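Local coordinates for adenosine kinase (Sinorhizobium meliloti, PDB 3UBO), which probably transfers a phosphate from ATP to adenosine, binding adenosine and ADP as a pfkB-family sugar and nucleoside kinase, at residues A[8-13]-A[61-66]; A[84-89]-A[112-117]; A[154-159]-A[186-191]. All coordinates share one frame; numbering follows the deposited sequence.

Contact 1 of 3, residues A[8-13]-A[61-66]. With ADN (adenosine), chain C.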
loop_
_atom_site.group_PDB
_atom_site.type_symbol
_atom_site.label_atom_id
_atom_site.label_comp_id
_atom_site.label_asym_id
_atom_site.label_seq_id
_atom_site.Cartn_x
_atom_site.Cartn_y
_atom_site.Cartn_z
ATOM N N VAL A 8 8.387 19.179 16.042
ATOM C CA VAL A 8 7.076 19.468 15.437
ATOM C C VAL A 8 5.871 18.656 15.871
ATOM O O VAL A 8 5.887 17.376 15.928
ATOM C CB VAL A 8 7.058 19.401 13.911
ATOM C CG1 VAL A 8 5.888 20.256 13.415
ATOM C CG2 VAL A 8 8.429 19.853 13.312
ATOM N N LEU A 9 4.824 19.435 16.135
ATOM C CA LEU A 9 3.488 18.903 16.350
ATOM C C LEU A 9 2.537 19.238 15.165
ATOM O O LEU A 9 2.388 20.415 14.724
ATOM C CB LEU A 9 2.934 19.401 17.667
ATOM C CG LEU A 9 1.455 19.184 18.036
ATOM C CD1 LEU A 9 1.165 17.706 18.356
ATOM C CD2 LEU A 9 1.060 20.063 19.220
ATOM N N THR A 10 1.909 18.191 14.638
ATOM C CA THR A 10 0.900 18.448 13.608
ATOM C C THR A 10 -0.512 18.033 14.024
ATOM O O THR A 10 -0.706 17.038 14.756
ATOM C CB THR A 10 1.277 17.917 12.178
ATOM O OG1 THR A 10 0.992 16.506 12.092
ATOM C CG2 THR A 10 2.758 18.176 11.890
ATOM N N ILE A 11 -1.454 18.862 13.569
ATOM C CA ILE A 11 -2.876 18.662 13.770
ATOM C C ILE A 11 -3.583 18.756 12.422
ATOM O O ILE A 11 -3.400 19.734 11.658
ATOM C CB ILE A 11 -3.498 19.678 14.787
ATOM C CG1 ILE A 11 -2.807 19.586 16.145
ATOM C CG2 ILE A 11 -5.024 19.427 14.992
ATOM C CD1 ILE A 11 -3.650 20.178 17.276
ATOM N N GLY A 12 -4.349 17.707 12.125
ATOM C CA GLY A 12 -4.949 17.537 10.809
ATOM C C GLY A 12 -5.919 16.354 10.751
ATOM O O GLY A 12 -5.941 15.501 11.646
ATOM N N ASN A 13 -6.733 16.323 9.702
ATOM C CA ASN A 13 -7.671 15.243 9.439
ATOM C C ASN A 13 -6.982 13.904 9.294
ATOM O O ASN A 13 -6.186 13.701 8.359
ATOM C CB ASN A 13 -8.325 15.589 8.136
ATOM C CG ASN A 13 -9.268 16.664 8.290
ATOM O OD1 ASN A 13 -10.011 16.655 9.286
ATOM N ND2 ASN A 13 -9.277 17.620 7.378
ATOM N N GLY A 61 -3.430 11.841 5.261
ATOM C CA GLY A 61 -3.804 13.009 6.028
ATOM C C GLY A 61 -2.684 13.998 5.807
ATOM O O GLY A 61 -1.574 13.720 6.256
ATOM N N SER A 62 -2.963 15.100 5.098
ATOM C CA SER A 62 -1.941 16.126 4.884
ATOM C C SER A 62 -0.963 16.414 6.095
ATOM O O SER A 62 0.228 16.080 6.015
ATOM C CB SER A 62 -2.537 17.368 4.280
ATOM O OG SER A 62 -1.544 18.341 4.215
ATOM N N ALA A 63 -1.471 16.925 7.221
ATOM C CA ALA A 63 -0.688 17.055 8.425
ATOM C C ALA A 63 -0.075 15.760 8.941
ATOM O O ALA A 63 1.009 15.765 9.514
ATOM C CB ALA A 63 -1.506 17.680 9.535
ATOM N N GLY A 64 -0.726 14.633 8.766
ATOM C CA GLY A 64 -0.181 13.415 9.340
ATOM C C GLY A 64 1.071 12.989 8.602
ATOM O O GLY A 64 1.923 12.276 9.165
ATOM N N ASN A 65 1.170 13.437 7.337
ATOM C CA ASN A 65 2.233 13.059 6.463
ATOM C C ASN A 65 3.435 13.899 6.884
ATOM O O ASN A 65 4.552 13.389 7.073
ATOM C CB ASN A 65 1.839 13.324 4.987
ATOM C CG ASN A 65 0.850 12.288 4.416
ATOM O OD1 ASN A 65 0.728 11.131 4.921
ATOM N ND2 ASN A 65 0.155 12.703 3.336
ATOM N N THR A 66 3.178 15.192 7.060
ATOM C CA THR A 66 4.216 16.138 7.382
ATOM C C THR A 66 4.871 15.686 8.702
ATOM O O THR A 66 6.042 15.861 8.884
ATOM C CB THR A 66 3.642 17.531 7.508
ATOM O OG1 THR A 66 3.143 17.997 6.237
ATOM C CG2 THR A 66 4.681 18.415 7.979
HETATM O "O5'" ADN C . -1.690 16.344 0.024
HETATM C "C5'" ADN C . -1.402 14.919 0.284
HETATM C "C4'" ADN C . -2.417 14.224 1.255
HETATM O "O4'" ADN C . -3.667 14.915 1.361
HETATM C "C3'" ADN C . -2.856 12.668 1.260
HETATM O "O3'" ADN C . -2.053 11.606 1.716
HETATM C "C2'" ADN C . -4.262 12.717 1.946
HETATM O "O2'" ADN C . -4.466 11.798 3.040
HETATM C "C1'" ADN C . -4.371 14.153 2.277
HETATM N N9 ADN C . -5.791 14.617 2.241
HETATM C C8 ADN C . -6.786 14.552 1.224
HETATM N N7 ADN C . -7.940 15.271 1.636
HETATM C C5 ADN C . -7.643 15.789 2.910
HETATM C C6 ADN C . -8.403 16.564 3.830
HETATM N N6 ADN C . -9.735 17.013 3.526
HETATM N N1 ADN C . -7.781 16.930 5.078
HETATM C C2 ADN C . -6.441 16.516 5.372
HETATM N N3 ADN C . -5.650 15.746 4.484
HETATM C C4 ADN C . -6.291 15.384 3.275
#
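Gly12 and Ala63 bring their CA atoms to 4.9 Å where strand 8-11 and the first turn of helix 62-73 run nearly antiparallel, their short axes 163° apart and 7.2 Å at closest approach. The methyl group of Ala63 points into this gap, with CB 3.7 Å from Gly12 CA and the carbonyl of Ile11 beside it; the bare backbone of Gly12 leaves the methyl its place. Thr10 supplies the polar link: its OG1 donates to Ala63 O at 2.7 Å. The hydroxyl comes from above the carbonyl plane, 62° out of it, and therefore not onto a lone pair. A chi1 of 81° sets OG1 between the backbone N and the carbonyl carbon of Thr10, leaving CG2 to lean toward Thr66 CG2.

The strand belongs to the central parallel sheet of the ribokinase-like fold, and the helix starts within the GGSAGN sequence, in keeping with the glycine-rich signature of pfkB kinases. Gly61 occupies the N-cap, with its CA 3.4 Å from Asn13 O in a CA-H...O contact.

Both segments grip the adenosine at this end. Asn13 ND2 reaches N1 of the base at 2.8 Å, while Ser62 N donates to N3 at 2.8 Å, holding the pyrimidine ring on either side of C2. On the ribose, Asn65 ND2 donates to O3' at 3.0 Å; Gly61 N also points at O2', but too closely in the model to be trusted. Arg317 NE bonds Asn65 OD1 and Asp280 OD2 bonds Asn65 ND2, fixing which way round the amide lies.

Contact 2 of 3, residues A[84-89]-A[112-117]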
loop_
_atom_site.group_PDB
_atom_site.type_symbol
_atom_site.label_atom_id
_atom_site.label_comp_id
_atom_site.label_asym_id
_atom_site.label_seq_id
_atom_site.Cartn_x
_atom_site.Cartn_y
_atom_site.Cartn_z
ATOM N N ALA A 84 -11.582 6.348 14.200
ATOM C CA ALA A 84 -12.499 5.476 14.870
ATOM C C ALA A 84 -11.795 4.244 15.403
ATOM O O ALA A 84 -10.649 3.979 15.115
ATOM C CB ALA A 84 -13.652 5.143 14.003
ATOM N N ASP A 85 -12.484 3.545 16.284
ATOM C CA ASP A 85 -11.984 2.366 16.976
ATOM C C ASP A 85 -11.961 1.152 16.005
ATOM O O ASP A 85 -11.983 -0.010 16.420
ATOM C CB ASP A 85 -12.919 2.095 18.160
ATOM C CG ASP A 85 -12.464 0.896 19.018
ATOM O OD1 ASP A 85 -11.316 0.418 18.745
ATOM O OD2 ASP A 85 -13.234 0.463 19.962
ATOM N N ASP A 86 -11.867 1.428 14.703
ATOM C CA ASP A 86 -11.971 0.398 13.638
ATOM C C ASP A 86 -10.606 -0.027 12.988
ATOM O O ASP A 86 -9.525 0.319 13.466
ATOM C CB ASP A 86 -12.960 0.892 12.578
ATOM C CG ASP A 86 -12.560 2.224 12.014
ATOM O OD1 ASP A 86 -11.320 2.472 12.054
ATOM O OD2 ASP A 86 -13.454 2.991 11.540
ATOM N N GLN A 87 -10.684 -0.810 11.913
ATOM C CA GLN A 87 -9.540 -1.463 11.356
ATOM C C GLN A 87 -8.704 -0.435 10.580
ATOM O O GLN A 87 -7.469 -0.531 10.491
ATOM C CB GLN A 87 -10.016 -2.592 10.484
ATOM C CG GLN A 87 -9.892 -3.874 11.168
ATOM C CD GLN A 87 -10.687 -4.907 10.461
ATOM O OE1 GLN A 87 -11.444 -4.592 9.549
ATOM N NE2 GLN A 87 -10.525 -6.153 10.854
ATOM N N LEU A 88 -9.417 0.549 10.045
ATOM C CA LEU A 88 -8.783 1.600 9.321
ATOM C C LEU A 88 -7.998 2.480 10.306
ATOM O O LEU A 88 -6.840 2.864 10.019
ATOM C CB LEU A 88 -9.806 2.432 8.539
ATOM C CG LEU A 88 -9.709 2.455 6.985
ATOM C CD1 LEU A 88 -9.215 1.116 6.375
ATOM C CD2 LEU A 88 -10.960 2.956 6.252
ATOM N N GLY A 89 -8.599 2.763 11.467
ATOM C CA GLY A 89 -7.983 3.618 12.449
ATOM C C GLY A 89 -6.840 2.899 13.136
ATOM O O GLY A 89 -5.911 3.546 13.591
ATOM N N PRO A 112 -18.826 8.017 13.266
ATOM C CA PRO A 112 -18.316 7.654 11.917
ATOM C C PRO A 112 -17.081 6.713 11.890
ATOM O O PRO A 112 -16.313 6.630 12.856
ATOM C CB PRO A 112 -18.003 9.020 11.246
ATOM C CG PRO A 112 -18.869 9.995 11.884
ATOM C CD PRO A 112 -19.118 9.463 13.363
ATOM N N PRO A 113 -16.879 6.003 10.775
ATOM C CA PRO A 113 -15.644 5.217 10.775
ATOM C C PRO A 113 -14.511 6.137 10.328
ATOM O O PRO A 113 -14.771 7.312 9.951
ATOM C CB PRO A 113 -15.915 4.136 9.732
ATOM C CG PRO A 113 -17.232 4.559 9.068
ATOM C CD PRO A 113 -17.503 5.978 9.454
ATOM N N THR A 114 -13.299 5.607 10.421
ATOM C CA THR A 114 -12.104 6.346 10.112
ATOM C C THR A 114 -12.184 7.027 8.732
ATOM O O THR A 114 -12.618 6.449 7.737
ATOM C CB THR A 114 -10.925 5.389 10.272
ATOM O OG1 THR A 114 -10.801 5.036 11.658
ATOM C CG2 THR A 114 -9.635 5.948 9.748
ATOM N N ALA A 115 -11.806 8.286 8.674
ATOM C CA ALA A 115 -11.893 9.003 7.420
ATOM C C ALA A 115 -11.079 8.345 6.321
ATOM O O ALA A 115 -10.105 7.689 6.617
ATOM C CB ALA A 115 -11.401 10.377 7.591
ATOM N N ARG A 116 -11.494 8.504 5.070
ATOM C CA ARG A 116 -10.787 7.884 3.957
ATOM C C ARG A 116 -10.857 8.764 2.719
ATOM O O ARG A 116 -11.798 9.540 2.555
ATOM C CB ARG A 116 -11.369 6.502 3.654
ATOM C CG ARG A 116 -12.689 6.536 2.903
ATOM C CD ARG A 116 -12.996 5.190 2.265
ATOM N NE ARG A 116 -14.369 4.764 2.523
ATOM C CZ ARG A 116 -14.882 4.589 3.737
ATOM N NH1 ARG A 116 -14.135 4.803 4.812
ATOM N NH2 ARG A 116 -16.141 4.198 3.877
ATOM N N SER A 117 -9.861 8.646 1.848
ATOM C CA SER A 117 -9.837 9.457 0.653
ATOM C C SER A 117 -9.540 8.616 -0.580
ATOM O O SER A 117 -8.600 7.784 -0.592
ATOM C CB SER A 117 -8.858 10.605 0.826
ATOM O OG SER A 117 -8.819 11.440 -0.300
#
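Asp86 and Thr114 meet carboxylate against hydroxyl and backbone amide, their side chains crossing obliquely. Both Asp86 oxygens work through their syn lone pairs: OD1 accepts from Thr114 OG1 at 2.6 Å and OD2 from Thr114 N at 2.8 Å, the latter with an N-H...O angle of 165°. This two-point grip is possible because Thr114 carries OG1 beside its own backbone N (chi1 -67°), so that two donors of one residue face one carboxylate. OD1 has a second donor, Gly89 N at 2.8 Å, arriving nearly along the C-O axis; Asp86 is thereby the N-cap of helix 87-98. Thr114 OG1 is shared as well: with its hydrogen directed at Asp86 OD1, it accepts from Ala84 N at 3.0 Å. The chain of bonds leaves the carboxylate little freedom to rotate.

Van der Waals contacts flank this network. Leu88 lays its CB 3.6 Å from Thr114 CB, while the Leu88 and Arg116 side chains cross at about a right angle, with CD2 3.9 Å from NH1. The Pro113 ring brings CB to 3.3 Å from Asp86 OD2.

The contact thus pins the start of helix 87-98 to the loop, with a cis peptide bond before Pro112, that leads into strand 116-121. That strand lies between 127-132 and 16-21 in the mixed five-stranded sheet, and Gln87 of the second subunit packs against Asp86 and Pro113, placing the junction at the dimer interface.

Contact 3 of 3, residues A[154-159]-A[186-191]. With ADN (adenosine), chain C.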
loop_
_atom_site.group_PDB
_atom_site.type_symbol
_atom_site.label_atom_id
_atom_site.label_comp_id
_atom_site.label_asym_id
_atom_site.label_seq_id
_atom_site.Cartn_x
_atom_site.Cartn_y
_atom_site.Cartn_z
ATOM N N VAL A 154 7.417 23.969 16.972
ATOM C CA VAL A 154 6.310 24.375 16.145
ATOM C C VAL A 154 5.040 23.547 16.357
ATOM O O VAL A 154 5.097 22.353 16.691
ATOM C CB VAL A 154 6.674 24.404 14.735
ATOM C CG1 VAL A 154 5.534 25.018 13.998
ATOM C CG2 VAL A 154 7.866 25.315 14.595
ATOM N N THR A 155 3.899 24.207 16.229
ATOM C CA THR A 155 2.639 23.498 16.049
ATOM C C THR A 155 2.141 23.793 14.600
ATOM O O THR A 155 2.103 24.961 14.126
ATOM C CB THR A 155 1.609 23.780 17.242
ATOM O OG1 THR A 155 2.100 23.231 18.491
ATOM C CG2 THR A 155 0.200 23.201 16.964
ATOM N N TYR A 156 1.852 22.721 13.861
ATOM C CA TYR A 156 1.432 22.882 12.475
ATOM C C TYR A 156 0.128 22.148 12.221
ATOM O O TYR A 156 -0.077 21.041 12.762
ATOM C CB TYR A 156 2.517 22.329 11.634
ATOM C CG TYR A 156 2.271 22.204 10.148
ATOM C CD1 TYR A 156 2.469 23.288 9.299
ATOM C CD2 TYR A 156 1.912 20.987 9.587
ATOM C CE1 TYR A 156 2.299 23.179 7.934
ATOM C CE2 TYR A 156 1.755 20.857 8.187
ATOM C CZ TYR A 156 1.953 21.955 7.352
ATOM O OH TYR A 156 1.807 21.843 5.961
ATOM N N PHE A 157 -0.749 22.778 11.425
ATOM C CA PHE A 157 -2.137 22.311 11.247
ATOM C C PHE A 157 -2.680 22.688 9.877
ATOM O O PHE A 157 -2.266 23.703 9.294
ATOM C CB PHE A 157 -3.073 22.914 12.340
ATOM C CG PHE A 157 -3.364 24.413 12.143
ATOM C CD1 PHE A 157 -2.552 25.386 12.739
ATOM C CD2 PHE A 157 -4.407 24.838 11.314
ATOM C CE1 PHE A 157 -2.785 26.738 12.526
ATOM C CE2 PHE A 157 -4.653 26.185 11.095
ATOM C CZ PHE A 157 -3.840 27.139 11.704
ATOM N N GLU A 158 -3.644 21.892 9.391
ATOM C CA GLU A 158 -4.208 22.076 8.021
ATOM C C GLU A 158 -5.270 23.168 7.957
ATOM O O GLU A 158 -6.064 23.290 8.906
ATOM C CB GLU A 158 -4.829 20.750 7.436
ATOM C CG GLU A 158 -3.933 19.474 7.357
ATOM C CD GLU A 158 -4.711 18.224 7.824
ATOM O OE1 GLU A 158 -4.142 17.096 7.663
ATOM O OE2 GLU A 158 -5.879 18.379 8.388
ATOM N N GLY A 159 -5.292 23.952 6.879
ATOM C CA GLY A 159 -6.490 24.674 6.483
ATOM C C GLY A 159 -7.665 23.694 6.343
ATOM O O GLY A 159 -8.832 24.005 6.662
ATOM N N ALA A 186 2.260 26.917 12.929
ATOM C CA ALA A 186 2.310 26.927 11.487
ATOM C C ALA A 186 1.084 26.351 10.793
ATOM O O ALA A 186 0.366 25.529 11.366
ATOM C CB ALA A 186 3.611 26.253 10.996
HETATM N N MSE A 187 0.883 26.771 9.542
HETATM C CA MSE A 187 -0.122 26.125 8.705
HETATM C C MSE A 187 0.173 25.929 7.213
HETATM O O MSE A 187 0.826 26.741 6.587
HETATM C CB MSE A 187 -1.433 26.878 8.804
HETATM C CG MSE A 187 -1.581 27.962 7.719
HETATM SE SE MSE A 187 -3.210 29.072 8.073
HETATM C CE MSE A 187 -4.659 27.704 7.856
ATOM N N THR A 188 -0.389 24.870 6.630
ATOM C CA THR A 188 -0.507 24.777 5.159
ATOM C C THR A 188 -1.868 25.274 4.661
ATOM O O THR A 188 -2.874 25.012 5.286
ATOM C CB THR A 188 -0.409 23.343 4.707
ATOM O OG1 THR A 188 -1.238 23.209 3.567
ATOM C CG2 THR A 188 -0.965 22.417 5.749
ATOM N N LEU A 189 -1.930 25.960 3.538
ATOM C CA LEU A 189 -3.242 26.316 2.992
ATOM C C LEU A 189 -4.032 25.134 2.389
ATOM O O LEU A 189 -5.149 25.289 1.878
ATOM C CB LEU A 189 -3.061 27.361 1.909
ATOM C CG LEU A 189 -3.060 28.780 2.438
ATOM C CD1 LEU A 189 -2.633 28.711 3.858
ATOM C CD2 LEU A 189 -2.150 29.635 1.610
ATOM N N SER A 190 -3.397 23.966 2.361
ATOM C CA SER A 190 -4.063 22.731 1.958
ATOM C C SER A 190 -4.385 22.603 0.463
ATOM O O SER A 190 -3.785 21.754 -0.236
ATOM C CB SER A 190 -5.314 22.579 2.789
ATOM O OG SER A 190 -4.947 22.287 4.137
ATOM N N ASP A 191 -5.304 23.440 -0.032
ATOM C CA ASP A 191 -5.875 23.237 -1.355
ATOM C C ASP A 191 -6.478 24.524 -1.833
ATOM O O ASP A 191 -6.952 25.339 -1.056
ATOM C CB ASP A 191 -6.894 22.073 -1.279
ATOM C CG ASP A 191 -7.786 21.973 -2.493
ATOM O OD1 ASP A 191 -7.337 21.894 -3.679
ATOM O OD2 ASP A 191 -8.997 21.982 -2.222
HETATM O "O5'" ADN C . -1.690 16.344 0.024
HETATM C "C5'" ADN C . -1.402 14.919 0.284
HETATM C "C4'" ADN C . -2.417 14.224 1.255
HETATM O "O4'" ADN C . -3.667 14.915 1.361
HETATM C "C3'" ADN C . -2.856 12.668 1.260
HETATM O "O3'" ADN C . -2.053 11.606 1.716
HETATM C "C2'" ADN C . -4.262 12.717 1.946
HETATM O "O2'" ADN C . -4.466 11.798 3.040
HETATM C "C1'" ADN C . -4.371 14.153 2.277
HETATM N N9 ADN C . -5.791 14.617 2.241
HETATM C C8 ADN C . -6.786 14.552 1.224
HETATM N N7 ADN C . -7.940 15.271 1.636
HETATM C C5 ADN C . -7.643 15.789 2.910
HETATM C C6 ADN C . -8.403 16.564 3.830
HETATM N N6 ADN C . -9.735 17.013 3.526
HETATM N N1 ADN C . -7.781 16.930 5.078
HETATM C C2 ADN C . -6.441 16.516 5.372
HETATM N N3 ADN C . -5.650 15.746 4.484
HETATM C C4 ADN C . -6.291 15.384 3.275
#
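Phe157 turns its ring over the neighbouring strand toward Met187 through a chi1 of 72°, with CG between the backbone N and the carbonyl carbon, whereas Tyr156 extends its ring away from its own backbone N (chi1 172°) on the other face, toward Ala186. Met187, present as selenomethionine, sets CB over the Phe157 ring, 4.0 Å from the centroid and 17° off the normal, in a CH-pi contact. Its SE lies obliquely at 5.1 Å from the same centroid, a Met-aromatic contact, and CE closes on Phe157 CE2 at 3.6 Å. Around the Tyr156 ring, Ala186 CB sits at the edge, near the plane, 3.6 Å from CD1.

Between these two faces the backbones pair as parallel strands. Ala186 N approaches Thr155 O too closely for the distance to be trusted, and Phe157 N donates to Ala186 O at 3.0 Å. Thr188 N to Phe157 O is only a weak bond, but Gly159 N bonds Thr188 O at 3.1 Å. Past the pairing, Ser190 N bonds Thr188 OG1, forming an ST turn.

Glu158 bends off at chi2 to put OE1 3.3 Å from C2 of adenosine; its carboxylate is held by the backbone amides of Asn13 and Ala63. Strands 152-158 and 184-188, linked through helix 168-179, make a beta-alpha-beta crossover whose C-terminal strand ends face the nucleoside site, as in other ribokinase-like kinases.

In the fold
From the N terminus, strand 6-11 enters the central sheet, and contact 1 closes the excursion through 47 residues, including strands of the mixed sheet, that returns at helix 62-73. Contact 2 follows, closing the 22-residue passage through helix 87-98 and tying that helix to the mixed sheet. Contact 3 closes last, over the crossover from 154-159 to 186-191. The three lie in series, neither nested nor crossing. Contacts 1 and 3 touch, since strands 6-11 and 152-158 are sheet neighbours, and both reach adenosine. Contact 2 stands apart: its centre is about 16 Å from that of contact 1 and about 22 Å from that of contact 3.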